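Local coordinates for minor capsid protein (Cafeteriavirus-dependent mavirus, PDB 6G42) that forms the pentameric penton of the virophage capsid, built on a single jelly-roll fold, and probably occupies the fivefold vertices of the shell, at residues C[30-35]-C[289-294]; C[55-60]-C[248-253]; C[141-146]-C[187-192]; C[156-161]-C[179-184]. All coordinates share one frame; numbering follows the deposited sequence.

Interaction 1: C[30-35]-C[289-294]; sequences RPVSVD and LTLLPQ
L289 accepts the first bond of this contact: its carbonyl oxygen takes the amide hydrogen of V32, with V32 N and L289 O 2.8 Å apart and the donor nearly in line with the carbonyl. The leucine side chain meets the same valine a second time, since L289 CG lies 3.8 Å from V32 CG2. That methyl is the branch anti to the carbonyl carbon of V32 (CG1 is anti to the backbone N, chi1 170°), and it is the one that faces the segment 289-294. T290 pairs with P31 as a single bridge, their CA atoms 4.6 Å apart. The bridged residues also make two CA-H...O contacts, from T290 CA to R30 O and from P31 CA to L289 O. The connection between strands 286-288 and 296-305 of the jelly-roll is fastened in this way to the chain that leads into strand 33-37. L291 supplies the second backbone bond, from its N to R30 O at 3.1 Å, with an angle of 158° at the hydrogen. Its side chain crosses that of V32 at about a right angle and sets CD2 3.8 Å from V32 CG2, which therefore touches both leucines; I297 of strand 296-305 packs on V32 and L291 alike. The carbonyl of L291 is joined to R30 through a water, which accepts from R30 N at 2.8 Å and donates to L291 O, while the guanidinium of R30 turns away and gives NE to the carbonyl of L21.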
# COMPACT_ATOMS: atom_id res chain seq x y z
N ARG C 30 9.87 -35.40 -2.63
CA ARG C 30 8.68 -35.80 -3.37
C ARG C 30 8.06 -34.56 -4.02
O ARG C 30 7.75 -33.60 -3.31
CB ARG C 30 7.65 -36.48 -2.46
CG ARG C 30 6.44 -37.02 -3.22
CD ARG C 30 5.50 -37.84 -2.34
NE ARG C 30 6.20 -38.92 -1.65
CZ ARG C 30 6.56 -40.09 -2.19
NH1 ARG C 30 6.30 -40.38 -3.47
NH2 ARG C 30 7.20 -40.99 -1.44
N PRO C 31 7.88 -34.57 -5.35
CA PRO C 31 7.27 -33.41 -6.00
C PRO C 31 5.84 -33.13 -5.53
O PRO C 31 5.09 -34.06 -5.22
CB PRO C 31 7.27 -33.79 -7.48
CG PRO C 31 8.37 -34.76 -7.62
CD PRO C 31 8.36 -35.55 -6.35
N VAL C 32 5.49 -31.84 -5.46
CA VAL C 32 4.12 -31.42 -5.18
C VAL C 32 3.29 -31.76 -6.41
O VAL C 32 3.46 -31.15 -7.46
CB VAL C 32 4.03 -29.91 -4.87
CG1 VAL C 32 2.58 -29.45 -4.82
CG2 VAL C 32 4.72 -29.60 -3.55
N SER C 33 2.38 -32.72 -6.26
CA SER C 33 1.58 -33.21 -7.37
C SER C 33 0.23 -33.71 -6.88
O SER C 33 0.11 -34.18 -5.75
CB SER C 33 2.33 -34.32 -8.08
OG SER C 33 1.72 -34.62 -9.32
N VAL C 34 -0.79 -33.58 -7.72
CA VAL C 34 -2.14 -34.04 -7.40
C VAL C 34 -2.81 -34.66 -8.61
O VAL C 34 -2.78 -34.09 -9.70
CB VAL C 34 -3.09 -32.91 -6.94
CG1 VAL C 34 -4.30 -33.51 -6.24
CG2 VAL C 34 -2.40 -31.96 -5.99
N ASP C 35 -3.44 -35.81 -8.39
CA ASP C 35 -4.33 -36.41 -9.36
C ASP C 35 -5.77 -36.07 -8.98
O ASP C 35 -6.28 -36.56 -7.97
CB ASP C 35 -4.16 -37.94 -9.41
CG ASP C 35 -2.80 -38.36 -9.97
OD1 ASP C 35 -2.32 -37.74 -10.95
OD2 ASP C 35 -2.22 -39.32 -9.42
N LEU C 289 8.83 -28.18 -7.17
CA LEU C 289 8.54 -27.81 -5.79
C LEU C 289 8.35 -29.09 -4.97
O LEU C 289 7.56 -29.96 -5.34
CB LEU C 289 7.27 -26.94 -5.72
CG LEU C 289 6.81 -26.48 -4.32
CD1 LEU C 289 7.84 -25.55 -3.69
CD2 LEU C 289 5.45 -25.81 -4.41
N THR C 290 9.06 -29.19 -3.84
CA THR C 290 9.06 -30.43 -3.05
C THR C 290 8.37 -30.26 -1.70
O THR C 290 8.32 -29.16 -1.16
CB THR C 290 10.49 -30.99 -2.85
OG1 THR C 290 11.28 -30.07 -2.11
CG2 THR C 290 11.15 -31.26 -4.20
N LEU C 291 7.84 -31.36 -1.17
CA LEU C 291 7.13 -31.38 0.12
C LEU C 291 8.08 -31.43 1.33
O LEU C 291 9.16 -32.03 1.27
CB LEU C 291 6.18 -32.58 0.19
CG LEU C 291 5.03 -32.63 -0.81
CD1 LEU C 291 4.39 -34.01 -0.87
CD2 LEU C 291 3.98 -31.59 -0.45
N LEU C 292 7.65 -30.77 2.40
CA LEU C 292 8.16 -31.02 3.75
C LEU C 292 7.13 -31.92 4.46
O LEU C 292 6.02 -32.10 3.95
CB LEU C 292 8.34 -29.71 4.52
CG LEU C 292 9.25 -28.66 3.88
CD1 LEU C 292 9.22 -27.37 4.67
CD2 LEU C 292 10.67 -29.19 3.76
N PRO C 293 7.48 -32.48 5.63
CA PRO C 293 6.47 -33.19 6.42
C PRO C 293 5.27 -32.32 6.85
O PRO C 293 4.16 -32.83 6.98
CB PRO C 293 7.26 -33.67 7.64
CG PRO C 293 8.65 -33.79 7.15
CD PRO C 293 8.84 -32.67 6.18
N GLN C 294 5.52 -31.01 7.01
CA GLN C 294 4.54 -30.05 7.54
C GLN C 294 3.78 -29.28 6.45
O GLN C 294 2.95 -28.44 6.75
CB GLN C 294 5.26 -29.06 8.46
CG GLN C 294 6.15 -29.70 9.53
CD GLN C 294 7.57 -30.02 9.05
OE1 GLN C 294 7.85 -30.02 7.86
NE2 GLN C 294 8.46 -30.30 10.00
O HOH W 1 9.99 -34.80 0.07

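Interaction 2: C[55-60]-C[248-253]; sequences EFHLHK and YNSILF
I251 O is gripped by two donors: L58 N at 2.9 Å, in a nearly straight bond, and the imidazole H57 ND1 at 3.4 Å, a weak one. A CA-H...O contact from H57 CA reaches the same oxygen. H57 CG is anti to the backbone N (chi1 -166°), and I251 O lies at the edge of its ring, while CD1 of L252 sits over a face. One pair further along, S250 OG and H59 ND1 are 2.8 Å apart in a hydrogen bond whose donor could be either group; the hydroxyl approaches the edge of that ring near its plane. The face that carries L58 and I251 is mainly hydrocarbon and aromatic. There CB of F253 rests over the F56 ring, 3.8 Å from its centroid and displaced toward the rim, with the two phenyl planes inclined at 36°. Antiparallel pairing holds both faces in register, F56 with F253 and L58 with I251 being hydrogen-bonded pairs. In this jelly-roll sheet strand 49-62 runs between 296-305 and 248-264. The F56 and I251 face packs on strands 201-207 and 236-239, whereas H57 and H59 meet Y282 of the second subunit, by a hydrogen bond and a ring stack respectively.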
# COMPACT_ATOMS: atom_id res chain seq x y z
N GLU C 55 -6.94 -19.32 -7.04
CA GLU C 55 -6.19 -19.21 -5.79
C GLU C 55 -5.36 -20.46 -5.50
O GLU C 55 -5.81 -21.58 -5.76
CB GLU C 55 -7.18 -18.91 -4.66
CG GLU C 55 -6.74 -19.18 -3.22
CD GLU C 55 -7.80 -18.77 -2.20
OE1 GLU C 55 -9.01 -18.84 -2.52
OE2 GLU C 55 -7.43 -18.39 -1.06
N PHE C 56 -4.15 -20.25 -5.00
CA PHE C 56 -3.39 -21.33 -4.36
C PHE C 56 -2.68 -20.85 -3.09
O PHE C 56 -2.57 -19.64 -2.84
CB PHE C 56 -2.43 -22.04 -5.33
CG PHE C 56 -1.26 -21.22 -5.80
CD1 PHE C 56 -0.13 -21.06 -4.99
CD2 PHE C 56 -1.24 -20.67 -7.07
CE1 PHE C 56 0.96 -20.33 -5.43
CE2 PHE C 56 -0.15 -19.94 -7.52
CZ PHE C 56 0.96 -19.77 -6.70
N HIS C 57 -2.23 -21.82 -2.29
CA HIS C 57 -1.49 -21.55 -1.06
C HIS C 57 -0.42 -22.63 -0.84
O HIS C 57 -0.75 -23.80 -0.69
CB HIS C 57 -2.46 -21.48 0.12
CG HIS C 57 -1.87 -20.89 1.37
ND1 HIS C 57 -0.75 -20.08 1.39
CD2 HIS C 57 -2.29 -20.96 2.66
CE1 HIS C 57 -0.50 -19.70 2.63
NE2 HIS C 57 -1.42 -20.22 3.42
N LEU C 58 0.84 -22.23 -0.86
CA LEU C 58 1.97 -23.14 -0.64
C LEU C 58 2.42 -22.94 0.80
O LEU C 58 3.32 -22.15 1.09
CB LEU C 58 3.10 -22.85 -1.64
CG LEU C 58 2.69 -22.59 -3.09
CD1 LEU C 58 3.92 -22.31 -3.94
CD2 LEU C 58 1.88 -23.73 -3.68
N HIS C 59 1.76 -23.66 1.71
CA HIS C 59 1.93 -23.42 3.14
C HIS C 59 2.97 -24.33 3.78
O HIS C 59 2.78 -25.53 3.85
CB HIS C 59 0.59 -23.60 3.83
CG HIS C 59 0.56 -23.07 5.22
ND1 HIS C 59 1.08 -21.84 5.56
CD2 HIS C 59 0.06 -23.60 6.36
CE1 HIS C 59 0.91 -21.64 6.85
NE2 HIS C 59 0.29 -22.69 7.36
N LYS C 60 4.02 -23.70 4.30
CA LYS C 60 5.19 -24.38 4.88
C LYS C 60 5.96 -25.21 3.85
O LYS C 60 5.89 -26.45 3.81
CB LYS C 60 4.83 -25.18 6.13
CG LYS C 60 4.01 -24.37 7.10
CD LYS C 60 3.80 -25.09 8.40
CE LYS C 60 2.71 -24.40 9.20
NZ LYS C 60 2.61 -25.00 10.55
N TYR C 248 12.27 -20.63 4.65
CA TYR C 248 10.95 -21.22 4.86
C TYR C 248 9.85 -20.18 4.65
O TYR C 248 9.86 -19.13 5.28
CB TYR C 248 10.84 -21.84 6.25
CG TYR C 248 11.74 -23.03 6.45
CD1 TYR C 248 13.09 -22.85 6.78
CD2 TYR C 248 11.26 -24.34 6.32
CE1 TYR C 248 13.92 -23.94 6.97
CE2 TYR C 248 12.09 -25.43 6.51
CZ TYR C 248 13.43 -25.23 6.84
OH TYR C 248 14.29 -26.28 7.03
N ASN C 249 8.91 -20.50 3.76
CA ASN C 249 7.89 -19.55 3.32
C ASN C 249 6.48 -20.14 3.32
O ASN C 249 6.28 -21.35 3.35
CB ASN C 249 8.22 -19.02 1.92
CG ASN C 249 9.49 -18.19 1.89
OD1 ASN C 249 9.49 -17.03 2.30
ND2 ASN C 249 10.58 -18.77 1.41
N SER C 250 5.52 -19.22 3.29
CA SER C 250 4.11 -19.52 3.14
C SER C 250 3.65 -18.59 2.02
O SER C 250 3.58 -17.38 2.22
CB SER C 250 3.37 -19.23 4.45
OG SER C 250 1.99 -19.52 4.34
N ILE C 251 3.39 -19.15 0.85
CA ILE C 251 3.16 -18.35 -0.36
C ILE C 251 1.69 -18.40 -0.78
O ILE C 251 1.21 -19.42 -1.26
CB ILE C 251 4.07 -18.82 -1.51
CG1 ILE C 251 5.53 -18.60 -1.11
CG2 ILE C 251 3.74 -18.05 -2.79
CD1 ILE C 251 6.55 -19.17 -2.07
N LEU C 252 1.01 -17.27 -0.62
CA LEU C 252 -0.39 -17.13 -0.99
C LEU C 252 -0.53 -16.39 -2.33
O LEU C 252 0.16 -15.40 -2.58
CB LEU C 252 -1.13 -16.35 0.10
CG LEU C 252 -2.63 -16.11 -0.06
CD1 LEU C 252 -3.39 -17.43 -0.07
CD2 LEU C 252 -3.13 -15.20 1.06
N PHE C 253 -1.41 -16.92 -3.19
CA PHE C 253 -1.81 -16.25 -4.43
C PHE C 253 -3.34 -16.19 -4.53
O PHE C 253 -4.03 -17.18 -4.26
CB PHE C 253 -1.22 -16.96 -5.66
CG PHE C 253 -1.81 -16.49 -6.96
CD1 PHE C 253 -1.53 -15.22 -7.44
CD2 PHE C 253 -2.67 -17.30 -7.69
CE1 PHE C 253 -2.08 -14.77 -8.63
CE2 PHE C 253 -3.22 -16.86 -8.89
CZ PHE C 253 -2.92 -15.59 -9.36

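Interaction 3: C[141-146]-C[187-192]; sequences KFEITT and VETQDA
Strands 141-145 and 187-189 run antiparallel, their axes 4.8 Å apart at closest and 151° between directions, with I144 and E188 as the hydrogen-bonded pair. They are neighbours in a three-stranded antiparallel sheet, 132-136, 141-145 and 187-189, inserted between strands of the jelly-roll. Both bonds of the central pair are sound: I144 N to E188 O is 2.9 Å and E188 N to I144 O is 3.0 Å. E143, T145, V187 and T189 share one face. On it the side chain of E143 crosses that of V187 obliquely, bringing OE2 3.9 Å from V187 CG1; OE2 is also hydrogen-bonded to N136, while CG2 of the valine lies beside the hydroxyl and methyl of T145. Past the end of strand 187-189 the Q190 side chain takes the place of a backbone acceptor. Extended beyond CG (chi2 -179°), it runs beside F142, pointing the same way, with amide and ring planes 66° apart. The backbone bond from Q190 N to F142 O is weak. K141 lays its aliphatic chain against the other segment, with CE 3.8 Å from A192 CA. Q190 OE1, at the edge of the F142 ring, accepts from F142 N at 2.9 Å with an angle of 167°.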
# COMPACT_ATOMS: atom_id res chain seq x y z
N LYS C 141 20.94 -5.94 4.56
CA LYS C 141 21.99 -5.30 3.77
C LYS C 141 23.34 -5.84 4.19
O LYS C 141 23.56 -6.11 5.37
CB LYS C 141 21.99 -3.79 4.00
CG LYS C 141 20.77 -3.08 3.44
CD LYS C 141 20.65 -1.68 4.03
CE LYS C 141 19.62 -0.85 3.29
NZ LYS C 141 19.62 0.56 3.76
N PHE C 142 24.24 -6.00 3.23
CA PHE C 142 25.60 -6.46 3.50
C PHE C 142 26.47 -5.28 3.95
O PHE C 142 26.30 -4.16 3.46
CB PHE C 142 26.21 -7.13 2.27
CG PHE C 142 25.56 -8.44 1.93
CD1 PHE C 142 24.40 -8.48 1.17
CD2 PHE C 142 26.11 -9.65 2.38
CE1 PHE C 142 23.80 -9.70 0.85
CE2 PHE C 142 25.51 -10.86 2.07
CZ PHE C 142 24.35 -10.89 1.30
N GLU C 143 27.38 -5.56 4.88
CA GLU C 143 28.25 -4.55 5.49
C GLU C 143 29.72 -4.93 5.34
O GLU C 143 30.07 -6.11 5.36
CB GLU C 143 27.93 -4.40 6.98
CG GLU C 143 26.50 -4.00 7.28
CD GLU C 143 26.27 -3.80 8.77
OE1 GLU C 143 26.65 -4.68 9.56
OE2 GLU C 143 25.68 -2.77 9.14
N ILE C 144 30.57 -3.91 5.22
CA ILE C 144 32.03 -4.08 5.24
C ILE C 144 32.56 -3.31 6.44
O ILE C 144 32.33 -2.10 6.56
CB ILE C 144 32.69 -3.57 3.94
CG1 ILE C 144 32.28 -4.45 2.76
CG2 ILE C 144 34.21 -3.56 4.05
CD1 ILE C 144 32.40 -3.78 1.41
N THR C 145 33.26 -4.02 7.33
CA THR C 145 33.88 -3.43 8.52
C THR C 145 35.39 -3.32 8.30
O THR C 145 36.02 -4.26 7.80
CB THR C 145 33.58 -4.26 9.78
OG1 THR C 145 32.16 -4.33 9.95
CG2 THR C 145 34.20 -3.62 11.03
N THR C 146 35.95 -2.18 8.69
CA THR C 146 37.35 -1.82 8.40
C THR C 146 37.95 -0.92 9.48
O THR C 146 37.23 -0.19 10.16
CB THR C 146 37.47 -1.09 7.04
OG1 THR C 146 36.37 -0.19 6.88
CG2 THR C 146 37.48 -2.07 5.89
N VAL C 187 32.25 1.01 9.97
CA VAL C 187 31.24 0.10 9.44
C VAL C 187 30.49 0.81 8.31
O VAL C 187 29.73 1.75 8.56
CB VAL C 187 30.25 -0.34 10.55
CG1 VAL C 187 29.19 -1.29 10.01
CG2 VAL C 187 31.01 -1.00 11.70
N GLU C 188 30.72 0.37 7.08
CA GLU C 188 30.02 0.88 5.89
C GLU C 188 29.00 -0.15 5.38
O GLU C 188 29.31 -1.34 5.29
CB GLU C 188 31.01 1.22 4.77
CG GLU C 188 31.81 2.50 4.99
CD GLU C 188 31.06 3.78 4.63
OE1 GLU C 188 29.84 3.74 4.36
OE2 GLU C 188 31.71 4.85 4.61
N THR C 189 27.80 0.32 5.05
CA THR C 189 26.68 -0.53 4.65
C THR C 189 26.12 -0.09 3.29
O THR C 189 26.33 1.04 2.87
CB THR C 189 25.56 -0.56 5.73
OG1 THR C 189 24.48 -1.39 5.30
CG2 THR C 189 25.04 0.84 6.04
N GLN C 190 25.42 -1.01 2.63
CA GLN C 190 24.72 -0.73 1.37
C GLN C 190 23.68 0.37 1.58
O GLN C 190 23.05 0.43 2.63
CB GLN C 190 23.99 -1.99 0.89
CG GLN C 190 24.88 -3.09 0.31
CD GLN C 190 24.08 -4.31 -0.16
OE1 GLN C 190 23.49 -5.03 0.65
NE2 GLN C 190 24.05 -4.55 -1.47
N ASP C 191 23.49 1.23 0.57
CA ASP C 191 22.40 2.23 0.63
C ASP C 191 21.00 1.66 0.30
O ASP C 191 19.99 2.35 0.47
CB ASP C 191 22.73 3.53 -0.17
CG ASP C 191 22.76 3.34 -1.70
OD1 ASP C 191 21.79 2.80 -2.30
OD2 ASP C 191 23.74 3.80 -2.33
N ALA C 192 20.94 0.40 -0.14
CA ALA C 192 19.69 -0.28 -0.50
C ALA C 192 19.85 -1.80 -0.51
O ALA C 192 20.93 -2.33 -0.77
CB ALA C 192 19.20 0.19 -1.86

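Interaction 4: C[156-161]-C[179-184]; sequences IMFNDD and SLVILN
F158 CG is anti to its carbonyl carbon (chi1 -84°), and V181 CG2 likewise stands anti to its own, V181 CG1 being anti to the backbone N (chi1 180°); these settings let the valine methyl meet the phenyl ring. The two residues belong to adjacent antiparallel strands, 154-158 and 179-181, in a five-stranded sheet of the domain inserted into the jelly-roll. Three backbone bonds join the segments. F158 and S179 exchange a pair, F158 N to S179 O and S179 N to F158 O, each 2.9 Å, and the first of these has its donor in the carbonyl plane. V181 N reaches I156 O at 2.8 Å. M157 and L180 lie on one face, where CG of the methionine comes 4.2 Å from L180 CD2 and both side chains pack on F78 of strand 74-79. On the face with F158 and V181, I156 CD1 also meets L183 CD1 at 4.0 Å. Next in the chain N159, at the N-cap of the helix that follows, makes a weak bond from OD1 to M162 N, and S179 OG is hydrogen-bonded to D173 and to R25 of the third subunit, so S179 also takes part in the subunit interface. Within the CH-pi contact, V181 CG2 lies 3.9 Å from the centroid of the F158 ring, offset toward its rim, and closest to F158 CD1.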
# COMPACT_ATOMS: atom_id res chain seq x y z
N ILE C 156 39.36 -2.41 -1.24
CA ILE C 156 38.77 -3.69 -1.62
C ILE C 156 38.27 -3.56 -3.06
O ILE C 156 37.64 -2.56 -3.41
CB ILE C 156 37.60 -4.09 -0.69
CG1 ILE C 156 38.09 -4.26 0.75
CG2 ILE C 156 36.93 -5.38 -1.17
CD1 ILE C 156 36.98 -4.25 1.79
N MET C 157 38.54 -4.58 -3.87
CA MET C 157 38.13 -4.63 -5.28
C MET C 157 37.00 -5.63 -5.48
O MET C 157 37.05 -6.72 -4.92
CB MET C 157 39.30 -5.08 -6.17
CG MET C 157 40.49 -4.13 -6.22
SD MET C 157 41.95 -4.96 -6.87
CE MET C 157 41.43 -5.41 -8.53
N PHE C 158 36.01 -5.24 -6.28
CA PHE C 158 34.90 -6.12 -6.70
C PHE C 158 34.96 -6.21 -8.22
O PHE C 158 35.05 -5.18 -8.90
CB PHE C 158 33.55 -5.49 -6.33
CG PHE C 158 33.09 -5.73 -4.90
CD1 PHE C 158 33.98 -5.93 -3.84
CD2 PHE C 158 31.72 -5.70 -4.62
CE1 PHE C 158 33.51 -6.13 -2.55
CE2 PHE C 158 31.26 -5.90 -3.32
CZ PHE C 158 32.16 -6.11 -2.29
N ASN C 159 34.90 -7.42 -8.76
CA ASN C 159 34.77 -7.61 -10.22
C ASN C 159 33.33 -7.30 -10.67
O ASN C 159 32.48 -6.97 -9.84
CB ASN C 159 35.23 -9.01 -10.66
CG ASN C 159 34.25 -10.11 -10.29
OD1 ASN C 159 33.52 -10.01 -9.31
ND2 ASN C 159 34.26 -11.20 -11.06
N ASP C 160 33.06 -7.40 -11.97
CA ASP C 160 31.78 -6.92 -12.51
C ASP C 160 30.54 -7.69 -12.04
O ASP C 160 29.47 -7.10 -11.94
CB ASP C 160 31.82 -6.86 -14.04
CG ASP C 160 30.73 -5.96 -14.62
OD1 ASP C 160 30.54 -4.84 -14.10
OD2 ASP C 160 30.07 -6.38 -15.60
N ASP C 161 30.67 -8.98 -11.76
CA ASP C 161 29.55 -9.75 -11.19
C ASP C 161 29.25 -9.33 -9.74
O ASP C 161 28.08 -9.20 -9.36
CB ASP C 161 29.78 -11.26 -11.29
CG ASP C 161 29.46 -11.82 -12.68
OD1 ASP C 161 29.46 -11.04 -13.67
OD2 ASP C 161 29.21 -13.04 -12.79
N SER C 179 36.56 -2.87 -9.78
CA SER C 179 36.14 -1.56 -9.27
C SER C 179 36.45 -1.45 -7.78
O SER C 179 36.34 -2.43 -7.05
CB SER C 179 34.63 -1.35 -9.48
OG SER C 179 34.28 -1.40 -10.85
N LEU C 180 36.83 -0.25 -7.34
CA LEU C 180 37.22 0.01 -5.95
C LEU C 180 36.01 0.31 -5.06
O LEU C 180 35.16 1.13 -5.42
CB LEU C 180 38.19 1.20 -5.86
CG LEU C 180 39.50 1.12 -6.64
CD1 LEU C 180 40.21 2.47 -6.61
CD2 LEU C 180 40.42 0.03 -6.09
N VAL C 181 35.96 -0.32 -3.89
CA VAL C 181 34.92 -0.05 -2.90
C VAL C 181 35.37 1.13 -2.04
O VAL C 181 36.30 1.01 -1.23
CB VAL C 181 34.64 -1.29 -2.02
CG1 VAL C 181 33.56 -1.00 -0.98
CG2 VAL C 181 34.22 -2.47 -2.88
N ILE C 182 34.70 2.27 -2.22
CA ILE C 182 34.98 3.48 -1.46
C ILE C 182 34.42 3.34 -0.03
O ILE C 182 33.22 3.15 0.15
CB ILE C 182 34.38 4.72 -2.17
CG1 ILE C 182 35.15 4.98 -3.48
CG2 ILE C 182 34.45 5.96 -1.28
CD1 ILE C 182 34.44 5.89 -4.46
N LEU C 183 35.31 3.45 0.96
CA LEU C 183 34.96 3.30 2.37
C LEU C 183 35.44 4.51 3.18
O LEU C 183 36.63 4.82 3.15
CB LEU C 183 35.60 2.03 2.94
CG LEU C 183 35.25 0.71 2.24
CD1 LEU C 183 36.16 -0.41 2.74
CD2 LEU C 183 33.79 0.36 2.47
N ASN C 184 34.53 5.17 3.89
CA ASN C 184 34.84 6.36 4.71
C ASN C 184 34.68 6.21 6.23
O ASN C 184 35.08 7.11 6.97
CB ASN C 184 33.98 7.54 4.24
CG ASN C 184 34.46 8.12 2.93
OD1 ASN C 184 35.63 8.46 2.79
ND2 ASN C 184 33.55 8.26 1.97

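Overall arrangement
The four contacts fall into two clusters. Interactions 1 and 2 touch, with centres 13 Å apart, in the jelly-roll; L289 of the first packs on L58 of the second. Interactions 3 and 4, centres 12 Å apart, lie in the inserted domain, where I144 meets I156 and V181 between two sheets. Between clusters the centres are 32 to 43 Å apart. Along the chain the pairings enclose one another: 30-35 with 289-294 is outermost, then 55-60 with 248-253, then 141-146 with 187-192, and 156-161 with 179-184 innermost. The clusters meet across the pentamer: Q294 of one subunit bonds to D160 and D161 of another, joining jelly-roll to inserted domain.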